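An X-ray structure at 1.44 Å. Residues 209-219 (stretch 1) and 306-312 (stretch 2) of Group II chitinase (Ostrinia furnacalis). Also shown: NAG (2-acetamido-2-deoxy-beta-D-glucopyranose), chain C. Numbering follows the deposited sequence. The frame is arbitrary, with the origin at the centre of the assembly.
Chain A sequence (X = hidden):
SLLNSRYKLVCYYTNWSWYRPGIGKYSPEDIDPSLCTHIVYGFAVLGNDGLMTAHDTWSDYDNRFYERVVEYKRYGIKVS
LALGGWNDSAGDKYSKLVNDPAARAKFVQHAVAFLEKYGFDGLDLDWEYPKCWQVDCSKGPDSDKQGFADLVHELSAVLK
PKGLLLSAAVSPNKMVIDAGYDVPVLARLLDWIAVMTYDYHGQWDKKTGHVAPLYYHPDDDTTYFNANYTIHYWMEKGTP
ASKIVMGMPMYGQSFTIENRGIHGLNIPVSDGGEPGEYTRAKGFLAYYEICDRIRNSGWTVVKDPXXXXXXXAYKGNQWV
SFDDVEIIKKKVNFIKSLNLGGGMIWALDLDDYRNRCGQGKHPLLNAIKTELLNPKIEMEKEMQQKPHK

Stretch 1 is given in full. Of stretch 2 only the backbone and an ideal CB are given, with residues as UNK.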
# COMPACT_ATOMS: atom_id res chain seq x y z
N GLY A 209 -13.74 1.71 -13.21
CA GLY A 209 -13.61 2.82 -12.28
C GLY A 209 -12.14 3.02 -12.00
O GLY A 209 -11.29 2.22 -12.42
N HIS A 210 -11.84 4.11 -11.29
CA HIS A 210 -10.44 4.45 -11.04
C HIS A 210 -9.90 3.77 -9.79
O HIS A 210 -10.52 3.82 -8.73
CB HIS A 210 -10.23 5.96 -10.93
CG HIS A 210 -8.83 6.34 -11.24
ND1 HIS A 210 -7.80 6.23 -10.33
CD2 HIS A 210 -8.27 6.74 -12.41
CE1 HIS A 210 -6.67 6.57 -10.91
NE2 HIS A 210 -6.92 6.88 -12.18
N VAL A 211 -8.69 3.19 -9.91
CA VAL A 211 -8.01 2.58 -8.76
C VAL A 211 -7.94 3.51 -7.54
O VAL A 211 -7.99 3.04 -6.40
CB VAL A 211 -6.62 2.05 -9.19
CG1 VAL A 211 -5.71 3.15 -9.72
CG2 VAL A 211 -5.95 1.28 -8.02
N ALA A 212 -7.76 4.82 -7.75
CA ALA A 212 -7.39 5.70 -6.63
C ALA A 212 -7.82 7.15 -6.88
O ALA A 212 -6.99 8.05 -6.98
CB ALA A 212 -5.89 5.60 -6.35
N PRO A 213 -9.13 7.41 -6.93
CA PRO A 213 -9.58 8.80 -7.07
C PRO A 213 -9.17 9.65 -5.88
O PRO A 213 -9.18 9.17 -4.73
CB PRO A 213 -11.10 8.69 -7.13
CG PRO A 213 -11.46 7.30 -6.97
CD PRO A 213 -10.23 6.47 -6.66
N LEU A 214 -8.82 10.91 -6.16
CA LEU A 214 -8.50 11.88 -5.11
C LEU A 214 -9.76 12.56 -4.59
O LEU A 214 -9.95 12.66 -3.37
CB LEU A 214 -7.52 12.91 -5.65
CG LEU A 214 -7.19 14.05 -4.69
CD1 LEU A 214 -6.62 13.56 -3.35
CD2 LEU A 214 -6.23 15.00 -5.37
N TYR A 215 -10.64 13.01 -5.48
CA TYR A 215 -11.84 13.75 -5.11
C TYR A 215 -13.07 13.07 -5.69
O TYR A 215 -13.01 12.35 -6.69
CB TYR A 215 -11.78 15.19 -5.64
CG TYR A 215 -10.73 16.06 -4.98
CD1 TYR A 215 -10.75 16.27 -3.61
CD2 TYR A 215 -9.71 16.66 -5.71
CE1 TYR A 215 -9.81 17.05 -3.00
CE2 TYR A 215 -8.75 17.45 -5.09
CZ TYR A 215 -8.82 17.64 -3.72
OH TYR A 215 -7.90 18.43 -3.07
N TYR A 216 -14.22 13.38 -5.06
CA TYR A 216 -15.52 12.92 -5.53
C TYR A 216 -15.73 13.31 -6.99
O TYR A 216 -15.39 14.43 -7.41
CB TYR A 216 -16.59 13.61 -4.68
CG TYR A 216 -18.01 13.28 -5.08
CD1 TYR A 216 -18.55 12.02 -4.83
CD2 TYR A 216 -18.82 14.22 -5.71
CE1 TYR A 216 -19.85 11.70 -5.18
CE2 TYR A 216 -20.12 13.91 -6.07
CZ TYR A 216 -20.63 12.65 -5.80
OH TYR A 216 -21.92 12.32 -6.15
N HIS A 217 -16.32 12.39 -7.74
CA HIS A 217 -16.73 12.56 -9.13
C HIS A 217 -18.25 12.43 -9.20
O HIS A 217 -18.82 11.56 -8.54
CB HIS A 217 -16.05 11.50 -10.01
CG HIS A 217 -16.34 11.67 -11.47
ND1 HIS A 217 -17.52 11.22 -12.03
CD2 HIS A 217 -15.63 12.24 -12.47
CE1 HIS A 217 -17.51 11.51 -13.33
NE2 HIS A 217 -16.38 12.14 -13.61
N PRO A 218 -18.93 13.29 -9.96
CA PRO A 218 -20.41 13.32 -9.91
C PRO A 218 -21.11 12.00 -10.24
O PRO A 218 -22.27 11.82 -9.84
CB PRO A 218 -20.78 14.40 -10.94
CG PRO A 218 -19.58 15.26 -11.04
CD PRO A 218 -18.38 14.34 -10.83
N ASP A 219 -20.46 11.09 -10.97
CA ASP A 219 -21.05 9.80 -11.31
C ASP A 219 -20.73 8.69 -10.30
O ASP A 219 -21.11 7.54 -10.54
CB ASP A 219 -20.61 9.37 -12.72
CG ASP A 219 -21.13 10.30 -13.81
OD1 ASP A 219 -22.22 10.88 -13.63
OD2 ASP A 219 -20.43 10.46 -14.84
N UNK A 306 -10.22 18.22 -14.51
CA UNK A 306 -10.32 18.76 -13.16
C UNK A 306 -9.41 18.04 -12.16
O UNK A 306 -9.35 18.44 -10.99
CB UNK A 306 -11.77 18.68 -12.68
N UNK A 307 -8.70 16.99 -12.60
CA UNK A 307 -7.72 16.32 -11.75
C UNK A 307 -8.33 15.83 -10.44
O UNK A 307 -7.74 15.97 -9.37
CB UNK A 307 -6.55 17.26 -11.45
N UNK A 308 -9.54 15.27 -10.52
CA UNK A 308 -10.11 14.56 -9.38
C UNK A 308 -9.60 13.13 -9.32
O UNK A 308 -9.70 12.48 -8.27
CB UNK A 308 -11.64 14.57 -9.45
N UNK A 309 -9.07 12.64 -10.43
CA UNK A 309 -8.51 11.30 -10.48
C UNK A 309 -7.52 11.27 -11.62
O UNK A 309 -7.53 12.15 -12.50
CB UNK A 309 -9.59 10.23 -10.65
N UNK A 310 -6.65 10.26 -11.59
CA UNK A 310 -5.68 10.05 -12.64
C UNK A 310 -6.29 9.52 -13.92
O UNK A 310 -7.52 9.43 -14.08
CB UNK A 310 -4.59 9.09 -12.15
N UNK A 311 -5.43 9.19 -14.88
CA UNK A 311 -5.91 8.74 -16.19
C UNK A 311 -6.48 7.34 -16.18
O UNK A 311 -6.29 6.54 -15.26
CB UNK A 311 -4.77 8.81 -17.21
N UNK A 312 -7.17 7.02 -17.27
CA UNK A 312 -7.36 5.63 -17.66
C UNK A 312 -6.90 5.48 -19.11
O UNK A 312 -6.73 6.47 -19.82
CB UNK A 312 -8.82 5.20 -17.49
C1 NAG C . -12.83 16.91 0.71
C2 NAG C . -13.85 17.73 -0.07
C3 NAG C . -14.55 18.73 0.86
C4 NAG C . -15.11 18.02 2.08
C5 NAG C . -14.03 17.21 2.78
C6 NAG C . -14.54 16.40 3.95
C7 NAG C . -13.63 18.30 -2.46
C8 NAG C . -14.87 17.49 -2.67
N2 NAG C . -13.21 18.40 -1.19
O3 NAG C . -15.62 19.33 0.14
O4 NAG C . -15.66 18.96 3.01
O5 NAG C . -13.46 16.29 1.83
O6 NAG C . -15.27 15.24 3.58
O7 NAG C . -13.06 18.86 -3.38

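Stretch 2 passes stretch 1 as irregular loop, with the backbone of 308 and 309 nearest to the segment from Pro-213 to Tyr-215. At position 306 the ideal CB has nothing of stretch 1 within 5.5 Å, and the backbone angles (-88/-4) are undemanding, so stretch 1 leaves the choice wide. The residue is Tyr-306, whose ring stays out of reach of stretch 1.

Position 307 has a positive phi (56/42), a conformation that favours glycine, asparagine or aspartate but does not exclude other residues. Its CB points sideways and meets no atom of stretch 1, so length and polarity are left open. The deposited residue is Gln-307, and its side chain leads away; the backbone O of Gln-307 lies near the edge of the Tyr-215 ring, 4.2 Å from Tyr-215 CD2.

At 308 the backbone makes the main polar link. The carbonyl O of 308 accepts two hydrogen bonds, from Leu-214 N at 2.8 Å and from Tyr-215 N at 3.0 Å, the second nearly straight at 168°. Neither depends on the side chain. The ideal CB of 308 points sideways, 3.8 Å from Tyr-215 O and 4.3 Å from Tyr-216 O, and beyond it lie the His-217 ring and Pro-218. A long side chain could follow this surface: lysine, arginine, glutamine or methionine would all suit. It is Arg-308, which has more of its surface covered by stretch 1 than any other residue of stretch 2. Arg-308 CD lies 3.7 Å from Tyr-216 O, and one face of the guanidinium lies against the His-217 ring, with His-217 CD2 3.6 Å from Arg-308 CZ. Arg-308 NH2 reaches to 3.4 Å from Pro-218 CD, so the group packs against stretch 1 without a hydrogen bond to it; NE and NH1 are bonded just beyond the stretches.

Position 309 points toward stretch 1 from an extended backbone (-157/163). The ideal CB of 309 is 3.9 Å from Pro-213 CA and 4.0 Å from His-210 CG, with the His-217 side chain farther along. An apolar residue is expected; leucine, isoleucine or methionine could serve, and a longer chain could reach both histidines. Met-309 does so. Met-309 CB sits over one face of the His-210 ring, 4.2 Å from the centroid, in a CH-pi contact, while Met-309 SD is 3.8 Å from His-210 CB. From there Met-309 CE extends to 3.8 Å from His-217 CB.

At 310 an ideal CB would lie only 3.2 Å from His-210 NE2, which argues for glycine although the backbone angles (-73/-174) do not require it. Gly-310 leaves room for the imidazole, and its N donates to water 1, which in turn donates to Ala-212 O, joining the two backbones.

At 311 the CB points away, and phi of -74° is compatible with proline among many others. Pro-311 contributes its backbone O, which accepts a weak hydrogen bond from His-210 NE2 at 3.2 Å.

Position 312 directs its CB toward His-210 CD2, but at 5.3 Å, leaving space for many residues, including large ones. The residue is Tyr-312, whose ring leads away.

Stretch 2 306-312: YQRMGPY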
# COMPACT_ATOMS: atom_id res chain seq x y z
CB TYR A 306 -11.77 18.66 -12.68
CG TYR A 306 -12.70 19.62 -13.42
CD1 TYR A 306 -12.59 20.99 -13.24
CD2 TYR A 306 -13.66 19.15 -14.29
CE1 TYR A 306 -13.43 21.88 -13.92
CE2 TYR A 306 -14.50 20.02 -14.97
CZ TYR A 306 -14.39 21.38 -14.77
OH TYR A 306 -15.21 22.26 -15.43
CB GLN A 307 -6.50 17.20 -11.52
CG GLN A 307 -5.69 17.46 -12.77
CD GLN A 307 -4.25 17.24 -12.48
OE1 GLN A 307 -3.74 16.14 -12.70
NE2 GLN A 307 -3.59 18.26 -11.91
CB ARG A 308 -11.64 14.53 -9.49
CG ARG A 308 -12.24 15.94 -9.60
CD ARG A 308 -13.59 15.91 -10.26
NE ARG A 308 -13.50 15.58 -11.67
CZ ARG A 308 -14.52 15.64 -12.52
NH1 ARG A 308 -14.34 15.32 -13.79
NH2 ARG A 308 -15.74 16.01 -12.09
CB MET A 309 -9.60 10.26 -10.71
CG MET A 309 -10.29 10.43 -12.08
SD MET A 309 -11.57 9.24 -12.37
CE MET A 309 -12.91 9.83 -11.32
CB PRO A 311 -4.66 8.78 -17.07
CG PRO A 311 -3.53 8.71 -16.09
CD PRO A 311 -3.97 9.34 -14.82
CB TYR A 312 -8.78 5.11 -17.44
CG TYR A 312 -9.86 5.83 -18.23
CD1 TYR A 312 -10.19 5.41 -19.51
CD2 TYR A 312 -10.58 6.88 -17.67
CE1 TYR A 312 -11.20 6.03 -20.23
CE2 TYR A 312 -11.61 7.52 -18.40
CZ TYR A 312 -11.89 7.08 -19.66
OH TYR A 312 -12.89 7.70 -20.40
O HOH W 1 -5.87 9.26 -9.14
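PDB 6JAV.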